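Local coordinates for uncharacterized protein YbaA (Shigella flexneri, PDB 2OKQ), which is of unknown function, belongs to the DUF1428 family and forms a two-subunit assembly in the crystal, at residues T76-A81 with V90-I95; K83-E88 with G127-Y132. All coordinates share one frame; numbering follows the deposited sequence. Where two conformers were deposited one is given.

How the contacts relate
Followed from the N terminus, the chain runs through strand 27-36, helix 40-56 and strand 61-67 before reaching the short helix 78-81. Contact 1 closes the small loop from this helix to strand 88-97, only nine residues apart at the closest ends. Contact 2 starts inside that loop, at 83-88, and reaches forward past helices 100-111 and 114-118 to 127-132, where strand 131-140 begins. The two loops therefore cross rather than nest. Together they fasten the helix and the turn after it to the antiparallel sheet. Their centres lie about 9 Å apart, and R79 of contact 1 reaches the backbone of E88 in contact 2.

Contact 1 of 2, residues T76-A81 with V90-I95; sequences TDFRMA and VVFSWI. With NA (sodium ion), chain D.
F78 leans from the short helix 78-81 onto strand 88-97, and its side chain can be followed atom by atom. F78 CB and then ring atom CD1 each lie 4.2 Å from V90 CG1. Only at the far end of the ring do CE1 and CZ meet F92, with F78 CZ 3.7 Å from F92 CD1. The two ring planes are almost perpendicular, at 85°. With its CG anti to the backbone N (chi1 -179°), F92 carries its ring out from the strand to where CD1 and CE1 meet F78 CZ. V90 divides its methyls: CG1 serves F78, whereas CG2 lies 3.8 Å from R79 CG.

Here a short helical turn in the connection between the second and third strands lies against the inner strand 88-97 of a ferredoxin-like sheet; pairing of two such subunits through their sheets is consistent with a dimeric α/β-barrel arrangement. V32 of the neighbouring strand also touches F78 and V90, and F135 of the second subunit meets the F78 ring edge-to-face, so the cluster belongs to the dimer interface.

R79 bends at chi3 (71°), and its NH1 donates to E88 O; the same nitrogen holds a water lying in the guanidinium plane, which V90 N reaches weakly. At the start of the helix D77 is the N-cap. Its OD1 accepts from M80 N at 2.8 Å, nearly along the C-O axis, while OD2 binds the sodium ion at 2.4 Å, alongside D72, G73 and two waters.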
ATOM      1  N   THR A  76      11.627   5.059  12.989  0.50 21.85           N
ATOM      2  CA  THR A  76      10.537   4.225  12.495  0.50 20.04           C
ATOM      3  C   THR A  76      11.013   3.418  11.287  0.50 19.32           C
ATOM      4  O   THR A  76      12.012   3.770  10.660  0.50 18.68           O
ATOM      5  CB  THR A  76       9.305   5.062  12.049  0.50 20.35           C
ATOM      6  OG1 THR A  76       9.695   6.047  11.082  0.50 17.30           O
ATOM      7  CG2 THR A  76       8.650   5.758  13.234  0.50 19.64           C
ATOM      8  N   ASP A  77      10.313   2.331  10.984  1.00 18.21           N
ATOM      9  CA  ASP A  77      10.499   1.637   9.695  1.00 18.33           C
ATOM     10  C   ASP A  77       9.382   0.642   9.514  1.00 16.66           C
ATOM     11  O   ASP A  77       8.568   0.456  10.420  1.00 16.77           O
ATOM     12  CB  ASP A  77      11.888   0.977   9.579  1.00 18.72           C
ATOM     13  CG  ASP A  77      12.137  -0.071  10.620  1.00 22.00           C
ATOM     14  OD1 ASP A  77      11.289  -0.979  10.835  1.00 23.74           O
ATOM     15  OD2 ASP A  77      13.244  -0.016  11.200  1.00 23.29           O
ATOM     16  N   PHE A  78       9.311  -0.003   8.354  1.00 15.77           N
ATOM     17  CA  PHE A  78       8.167  -0.893   8.090  1.00 16.77           C
ATOM     18  C   PHE A  78       8.091  -2.093   9.038  1.00 18.29           C
ATOM     19  O   PHE A  78       7.006  -2.538   9.404  1.00 17.94           O
ATOM     20  CB  PHE A  78       8.158  -1.357   6.639  1.00 15.42           C
ATOM     21  CG  PHE A  78       7.269  -0.521   5.731  1.00 16.31           C
ATOM     22  CD1 PHE A  78       5.869  -0.545   5.882  1.00 18.08           C
ATOM     23  CD2 PHE A  78       7.821   0.217   4.694  1.00 17.88           C
ATOM     24  CE1 PHE A  78       5.029   0.212   4.996  1.00 15.60           C
ATOM     25  CE2 PHE A  78       7.023   0.976   3.832  1.00 16.66           C
ATOM     26  CZ  PHE A  78       5.606   0.957   3.981  1.00 15.82           C
ATOM     27  N   ARG A  79       9.248  -2.647   9.409  1.00 18.85           N
ATOM     28  CA  ARG A  79       9.274  -3.749  10.362  1.00 20.72           C
ATOM     29  C   ARG A  79       8.791  -3.327  11.755  1.00 20.01           C
ATOM     30  O   ARG A  79       8.008  -4.060  12.382  1.00 21.67           O
ATOM     31  CB  ARG A  79      10.670  -4.394  10.417  1.00 19.57           C
ATOM     32  CG  ARG A  79      11.006  -5.144   9.134  1.00 22.22           C
ATOM     33  CD  ARG A  79      12.370  -5.890   9.261  1.00 24.86           C
ATOM     34  NE  ARG A  79      12.250  -7.037  10.165  1.00 22.22           N
ATOM     35  CZ  ARG A  79      11.693  -8.201   9.838  1.00 23.85           C
ATOM     36  NH1 ARG A  79      11.183  -8.395   8.629  1.00 23.74           N
ATOM     37  NH2 ARG A  79      11.613  -9.180  10.734  1.00 25.43           N
ATOM     38  N   MET A  80       9.214  -2.155  12.213  1.00 20.50           N
ATOM     39  CA  MET A  80       8.782  -1.635  13.518  1.00 22.10           C
ATOM     40  C   MET A  80       7.281  -1.385  13.527  1.00 22.57           C
ATOM     41  O   MET A  80       6.608  -1.604  14.557  1.00 21.81           O
ATOM     42  CB  MET A  80       9.544  -0.368  13.908  0.70 22.85           C
ATOM     43  CG  MET A  80      11.047  -0.579  14.125  0.70 25.49           C
ATOM     44  SD  MET A  80      11.973   0.947  14.362  0.70 33.17           S
ATOM     45  CE  MET A  80      11.616   1.296  16.082  0.70 34.40           C
ATOM     46  N   ALA A  81       6.764  -0.954  12.371  1.00 20.59           N
ATOM     47  CA  ALA A  81       5.340  -0.633  12.215  1.00 20.62           C
ATOM     48  C   ALA A  81       4.411  -1.817  12.492  1.00 21.07           C
ATOM     49  O   ALA A  81       3.269  -1.623  12.954  1.00 22.84           O
ATOM     50  CB  ALA A  81       5.092  -0.088  10.798  1.00 19.38           C
ATOM     51  N   VAL A  90       7.558  -8.248   5.793  1.00 20.93           N
ATOM     52  CA  VAL A  90       6.495  -7.230   5.724  1.00 18.53           C
ATOM     53  C   VAL A  90       5.774  -7.317   4.392  1.00 17.97           C
ATOM     54  O   VAL A  90       6.408  -7.450   3.346  1.00 16.69           O
ATOM     55  CB  VAL A  90       7.063  -5.811   5.906  1.00 19.08           C
ATOM     56  CG1 VAL A  90       5.939  -4.766   5.770  1.00 19.38           C
ATOM     57  CG2 VAL A  90       7.714  -5.683   7.297  1.00 16.89           C
ATOM     58  N   VAL A  91       4.434  -7.283   4.439  1.00 16.44           N
ATOM     59  CA  VAL A  91       3.633  -7.202   3.229  1.00 17.06           C
ATOM     60  C   VAL A  91       2.969  -5.818   3.204  1.00 16.66           C
ATOM     61  O   VAL A  91       2.467  -5.377   4.218  1.00 16.35           O
ATOM     62  CB  VAL A  91       2.580  -8.347   3.191  1.00 18.34           C
ATOM     63  CG1 VAL A  91       1.591  -8.172   2.045  1.00 21.11           C
ATOM     64  CG2 VAL A  91       3.266  -9.678   3.077  1.00 20.36           C
ATOM     65  N   PHE A  92       2.988  -5.169   2.032  1.00 16.04           N
ATOM     66  CA  PHE A  92       2.377  -3.863   1.796  1.00 15.01           C
ATOM     67  C   PHE A  92       1.271  -4.161   0.809  1.00 14.61           C
ATOM     68  O   PHE A  92       1.532  -4.713  -0.258  1.00 14.59           O
ATOM     69  CB  PHE A  92       3.403  -2.896   1.169  1.00 15.52           C
ATOM     70  CG  PHE A  92       2.881  -1.510   0.899  1.00 13.44           C
ATOM     71  CD1 PHE A  92       2.925  -0.525   1.887  1.00 12.90           C
ATOM     72  CD2 PHE A  92       2.401  -1.163  -0.368  1.00 15.84           C
ATOM     73  CE1 PHE A  92       2.452   0.774   1.628  1.00 15.30           C
ATOM     74  CE2 PHE A  92       1.929   0.138  -0.643  1.00 15.45           C
ATOM     75  CZ  PHE A  92       1.970   1.117   0.350  1.00 14.47           C
ATOM     76  N   SER A  93       0.026  -3.853   1.179  1.00 14.39           N
ATOM     77  CA  SER A  93      -1.129  -4.221   0.368  0.60 14.08           C
ATOM     78  C   SER A  93      -2.203  -3.140   0.411  1.00 14.28           C
ATOM     79  O   SER A  93      -2.263  -2.347   1.362  1.00 14.33           O
ATOM     80  CB  SER A  93      -1.745  -5.524   0.894  0.60 15.02           C
ATOM     81  OG  SER A  93      -0.826  -6.602   0.839  0.30 12.54           O
ATOM     82  N   TRP A  94      -3.068  -3.148  -0.601  1.00 12.81           N
ATOM     83  CA  TRP A  94      -4.174  -2.219  -0.615  1.00 12.46           C
ATOM     84  C   TRP A  94      -5.291  -2.725  -1.512  1.00 13.02           C
ATOM     85  O   TRP A  94      -5.101  -3.638  -2.348  1.00 14.34           O
ATOM     86  CB  TRP A  94      -3.736  -0.822  -1.050  1.00 11.60           C
ATOM     87  CG  TRP A  94      -3.423  -0.691  -2.514  1.00 11.53           C
ATOM     88  CD1 TRP A  94      -4.292  -0.343  -3.505  1.00 11.97           C
ATOM     89  CD2 TRP A  94      -2.147  -0.877  -3.141  1.00 12.27           C
ATOM     90  NE1 TRP A  94      -3.648  -0.333  -4.713  1.00 14.33           N
ATOM     91  CE2 TRP A  94      -2.321  -0.635  -4.514  1.00 12.16           C
ATOM     92  CE3 TRP A  94      -0.866  -1.218  -2.665  1.00 13.35           C
ATOM     93  CZ2 TRP A  94      -1.261  -0.736  -5.447  1.00 12.40           C
ATOM     94  CZ3 TRP A  94       0.199  -1.320  -3.606  1.00 12.27           C
ATOM     95  CH2 TRP A  94      -0.014  -1.071  -4.968  1.00 13.19           C
ATOM     96  N   ILE A  95      -6.458  -2.129  -1.301  1.00 13.36           N
ATOM     97  CA  ILE A  95      -7.629  -2.410  -2.136  1.00 14.01           C
ATOM     98  C   ILE A  95      -8.207  -1.067  -2.575  1.00 14.34           C
ATOM     99  O   ILE A  95      -8.419  -0.176  -1.745  1.00 15.39           O
ATOM    100  CB  ILE A  95      -8.663  -3.228  -1.344  1.00 13.76           C
ATOM    101  CG1 ILE A  95      -8.051  -4.529  -0.798  1.00 16.31           C
ATOM    102  CG2 ILE A  95      -9.915  -3.482  -2.227  1.00 14.68           C
ATOM    103  CD1 ILE A  95      -8.962  -5.317   0.087  1.00 16.16           C
TER
HETATM  104 NA    NA D 119      14.693  -0.476  13.111  1.00 30.38          NA
HETATM  105  O   HOH W   1      10.902  -7.438   5.764  1.00 28.29           O
HETATM  106  O   HOH W   2      13.475  -2.267  13.079  1.00 45.90           O
HETATM  107  O   HOH W   3      15.799  -0.410  15.213  1.00 36.58           O

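Contact 2 of 2, residues K83-E88 with G127-Y132; sequences KAEENE and GKRMIY
A bend at chi3 (-65°) turns the R129 guanidinium to E88, whose CG lies anti to the carbonyl carbon (chi1 -62°) and whose chain runs out extended to meet it from the opposite direction. The result is a bidentate, end-on salt bridge that joins E88, where the turn passes into strand 88-97 of the ferredoxin-like sheet, to the loop leading into strand 131-140. R129 NH1 donates to E88 OE1 and R129 NH2 to E88 OE2, each at 2.7 Å, and the NH2 bond is almost straight. Both oxygens use their syn lone pairs, and the two flat groups are nearly coplanar, which fixes the rotation of the guanidinium.

The loop that presents the carboxylate is tightly turned. K83 ends helix 78-81 as the C-prime residue of a Schellman motif, and E85 to E88 form a type I beta turn closed by E88 N to E85 O. K83 CB also packs 4.0 Å from R129 CD, while its amine continues to V75 O of the second subunit.

Further partners hold the arginine: NE pairs with D126, and NH1 also donates to V82 O. E85 OE2 sits 4.2 Å above the guanidinium centre, where it would probably add some charge attraction, although no N-H points at it. E88 OE1 has a second donor, E85 N, which approaches from the anti side at 2.7 Å, 34° out of the carboxylate plane.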
ATOM      1  N   LYS A  83       5.650  -4.598  14.208  1.00 23.97           N
ATOM      2  CA  LYS A  83       6.438  -5.321  15.232  1.00 26.08           C
ATOM      3  C   LYS A  83       6.831  -6.702  14.715  1.00 26.25           C
ATOM      4  O   LYS A  83       6.555  -7.739  15.334  1.00 27.02           O
ATOM      5  CB  LYS A  83       5.680  -5.387  16.562  1.00 25.41           C
ATOM      6  CG  LYS A  83       5.365  -4.015  17.115  1.00 27.98           C
ATOM      7  CD  LYS A  83       4.589  -4.046  18.414  1.00 32.35           C
ATOM      8  CE  LYS A  83       4.539  -2.642  19.025  1.00 35.58           C
ATOM      9  NZ  LYS A  83       3.579  -2.518  20.172  1.00 37.18           N
ATOM     10  N   ALA A  84       7.461  -6.687  13.540  1.00 26.95           N
ATOM     11  CA  ALA A  84       7.807  -7.884  12.809  1.00 27.26           C
ATOM     12  C   ALA A  84       8.810  -8.699  13.602  1.00 28.41           C
ATOM     13  O   ALA A  84       9.753  -8.138  14.162  1.00 29.05           O
ATOM     14  CB  ALA A  84       8.394  -7.520  11.456  1.00 26.31           C
ATOM     15  N   GLU A  85       8.605 -10.010  13.638  1.00 30.04           N
ATOM     16  CA  GLU A  85       9.559 -10.907  14.297  1.00 32.51           C
ATOM     17  C   GLU A  85      10.562 -11.491  13.309  1.00 32.42           C
ATOM     18  O   GLU A  85      10.356 -11.450  12.100  1.00 30.54           O
ATOM     19  CB  GLU A  85       8.827 -11.991  15.083  1.00 33.60           C
ATOM     20  CG  GLU A  85       8.446 -11.517  16.474  1.00 38.89           C
ATOM     21  CD  GLU A  85       7.194 -12.165  17.009  1.00 45.15           C
ATOM     22  OE1 GLU A  85       6.952 -13.368  16.734  1.00 49.56           O
ATOM     23  OE2 GLU A  85       6.447 -11.463  17.724  1.00 47.76           O
ATOM     24  N   GLU A  86      11.659 -12.051  13.832  1.00 32.96           N
ATOM     25  CA  GLU A  86      12.800 -12.419  12.997  1.00 33.25           C
ATOM     26  C   GLU A  86      12.441 -13.316  11.816  1.00 32.88           C
ATOM     27  O   GLU A  86      13.035 -13.214  10.741  1.00 33.50           O
ATOM     28  CB  GLU A  86      13.923 -13.012  13.866  1.00 33.97           C
ATOM     29  CG  GLU A  86      14.542 -11.957  14.767  1.00 39.58           C
ATOM     30  CD  GLU A  86      15.692 -12.467  15.629  1.00 46.77           C
ATOM     31  OE1 GLU A  86      16.671 -13.031  15.077  1.00 50.56           O
ATOM     32  OE2 GLU A  86      15.623 -12.274  16.865  1.00 48.90           O
ATOM     33  N   ASN A  87      11.442 -14.162  12.010  1.00 32.20           N
ATOM     34  CA  ASN A  87      11.004 -15.126  11.004  1.00 31.90           C
ATOM     35  C   ASN A  87       9.965 -14.559  10.022  1.00 30.96           C
ATOM     36  O   ASN A  87       9.412 -15.292   9.184  1.00 31.26           O
ATOM     37  CB  ASN A  87      10.390 -16.337  11.721  1.00 32.61           C
ATOM     38  CG  ASN A  87       9.117 -15.978  12.492  1.00 34.88           C
ATOM     39  OD1 ASN A  87       9.107 -15.054  13.309  1.00 39.56           O
ATOM     40  ND2 ASN A  87       8.040 -16.704  12.224  1.00 41.79           N
ATOM     41  N   GLU A  88       9.688 -13.268  10.142  1.00 29.72           N
ATOM     42  CA  GLU A  88       8.572 -12.657   9.412  1.00 27.19           C
ATOM     43  C   GLU A  88       9.067 -11.643   8.387  1.00 25.61           C
ATOM     44  O   GLU A  88      10.126 -11.067   8.560  1.00 24.70           O
ATOM     45  CB  GLU A  88       7.626 -11.959  10.381  1.00 27.33           C
ATOM     46  CG  GLU A  88       6.967 -12.866  11.396  1.00 29.74           C
ATOM     47  CD  GLU A  88       6.018 -12.137  12.318  1.00 25.92           C
ATOM     48  OE1 GLU A  88       6.299 -10.997  12.695  1.00 28.90           O
ATOM     49  OE2 GLU A  88       4.982 -12.727  12.681  1.00 29.30           O
ATOM     50  N   GLY A 127      -3.115 -11.374  13.161  1.00 35.37           N
ATOM     51  CA  GLY A 127      -4.103 -10.313  12.972  1.00 33.94           C
ATOM     52  C   GLY A 127      -3.954  -9.117  13.894  1.00 33.19           C
ATOM     53  O   GLY A 127      -4.346  -8.011  13.536  1.00 32.75           O
ATOM     54  N   LYS A 128      -3.382  -9.333  15.081  1.00 31.98           N
ATOM     55  CA  LYS A 128      -3.193  -8.266  16.063  1.00 31.32           C
ATOM     56  C   LYS A 128      -2.201  -7.226  15.600  1.00 30.37           C
ATOM     57  O   LYS A 128      -2.330  -6.040  15.916  1.00 29.92           O
ATOM     58  CB  LYS A 128      -2.720  -8.843  17.398  1.00 32.83           C
ATOM     59  CG  LYS A 128      -3.826  -9.355  18.277  1.00 36.67           C
ATOM     60  CD  LYS A 128      -3.213 -10.003  19.517  1.00 42.68           C
ATOM     61  CE  LYS A 128      -4.252 -10.291  20.588  1.00 46.21           C
ATOM     62  NZ  LYS A 128      -3.588 -10.824  21.819  1.00 49.02           N
ATOM     63  N   ARG A 129      -1.206  -7.674  14.842  1.00 28.18           N
ATOM     64  CA  ARG A 129      -0.119  -6.801  14.446  1.00 26.89           C
ATOM     65  C   ARG A 129      -0.320  -6.161  13.064  1.00 26.02           C
ATOM     66  O   ARG A 129       0.403  -5.243  12.709  1.00 26.04           O
ATOM     67  CB  ARG A 129       1.220  -7.532  14.563  1.00 26.49           C
ATOM     68  CG  ARG A 129       1.661  -7.596  16.022  1.00 27.34           C
ATOM     69  CD  ARG A 129       2.979  -8.324  16.206  1.00 26.02           C
ATOM     70  NE  ARG A 129       2.889  -9.731  15.840  1.00 29.57           N
ATOM     71  CZ  ARG A 129       3.610 -10.305  14.885  1.00 29.09           C
ATOM     72  NH1 ARG A 129       4.457  -9.581  14.156  1.00 30.99           N
ATOM     73  NH2 ARG A 129       3.466 -11.599  14.642  1.00 29.67           N
ATOM     74  N   MET A 130      -1.321  -6.629  12.321  1.00 24.60           N
ATOM     75  CA  MET A 130      -1.736  -5.983  11.066  1.00 23.23           C
ATOM     76  C   MET A 130      -2.092  -4.516  11.344  1.00 22.37           C
ATOM     77  O   MET A 130      -2.735  -4.212  12.358  1.00 22.96           O
ATOM     78  CB  MET A 130      -2.936  -6.731  10.470  0.50 23.41           C
ATOM     79  CG  MET A 130      -3.501  -6.162   9.153  0.50 23.54           C
ATOM     80  SD  MET A 130      -4.917  -7.096   8.512  0.50 22.18           S
ATOM     81  CE  MET A 130      -6.144  -6.713   9.772  0.50 22.27           C
ATOM     82  N   ILE A 131      -1.682  -3.598  10.475  1.00 19.85           N
ATOM     83  CA  ILE A 131      -2.188  -2.228  10.577  1.00 18.10           C
ATOM     84  C   ILE A 131      -3.078  -1.976   9.356  1.00 18.26           C
ATOM     85  O   ILE A 131      -2.854  -2.561   8.302  1.00 16.26           O
ATOM     86  CB  ILE A 131      -1.089  -1.170  10.731  1.00 19.67           C
ATOM     87  CG1 ILE A 131      -0.153  -1.125   9.504  1.00 19.00           C
ATOM     88  CG2 ILE A 131      -0.292  -1.432  12.025  1.00 18.41           C
ATOM     89  CD1 ILE A 131       0.973  -0.049   9.628  1.00 23.03           C
ATOM     90  N   TYR A 132      -4.098  -1.136   9.532  1.00 16.93           N
ATOM     91  CA  TYR A 132      -5.163  -1.021   8.523  1.00 16.56           C
ATOM     92  C   TYR A 132      -5.795   0.344   8.623  1.00 15.64           C
ATOM     93  O   TYR A 132      -5.928   0.878   9.716  1.00 15.56           O
ATOM     94  CB  TYR A 132      -6.254  -2.063   8.798  1.00 17.82           C
ATOM     95  CG  TYR A 132      -7.551  -1.772   8.068  1.00 18.53           C
ATOM     96  CD1 TYR A 132      -7.672  -2.040   6.703  1.00 16.71           C
ATOM     97  CD2 TYR A 132      -8.650  -1.214   8.742  1.00 19.76           C
ATOM     98  CE1 TYR A 132      -8.872  -1.776   6.013  1.00 19.80           C
ATOM     99  CE2 TYR A 132      -9.848  -0.938   8.064  1.00 18.19           C
ATOM    100  CZ  TYR A 132      -9.949  -1.227   6.708  1.00 19.49           C
ATOM    101  OH  TYR A 132     -11.114  -0.967   6.027  1.00 18.17           O
TER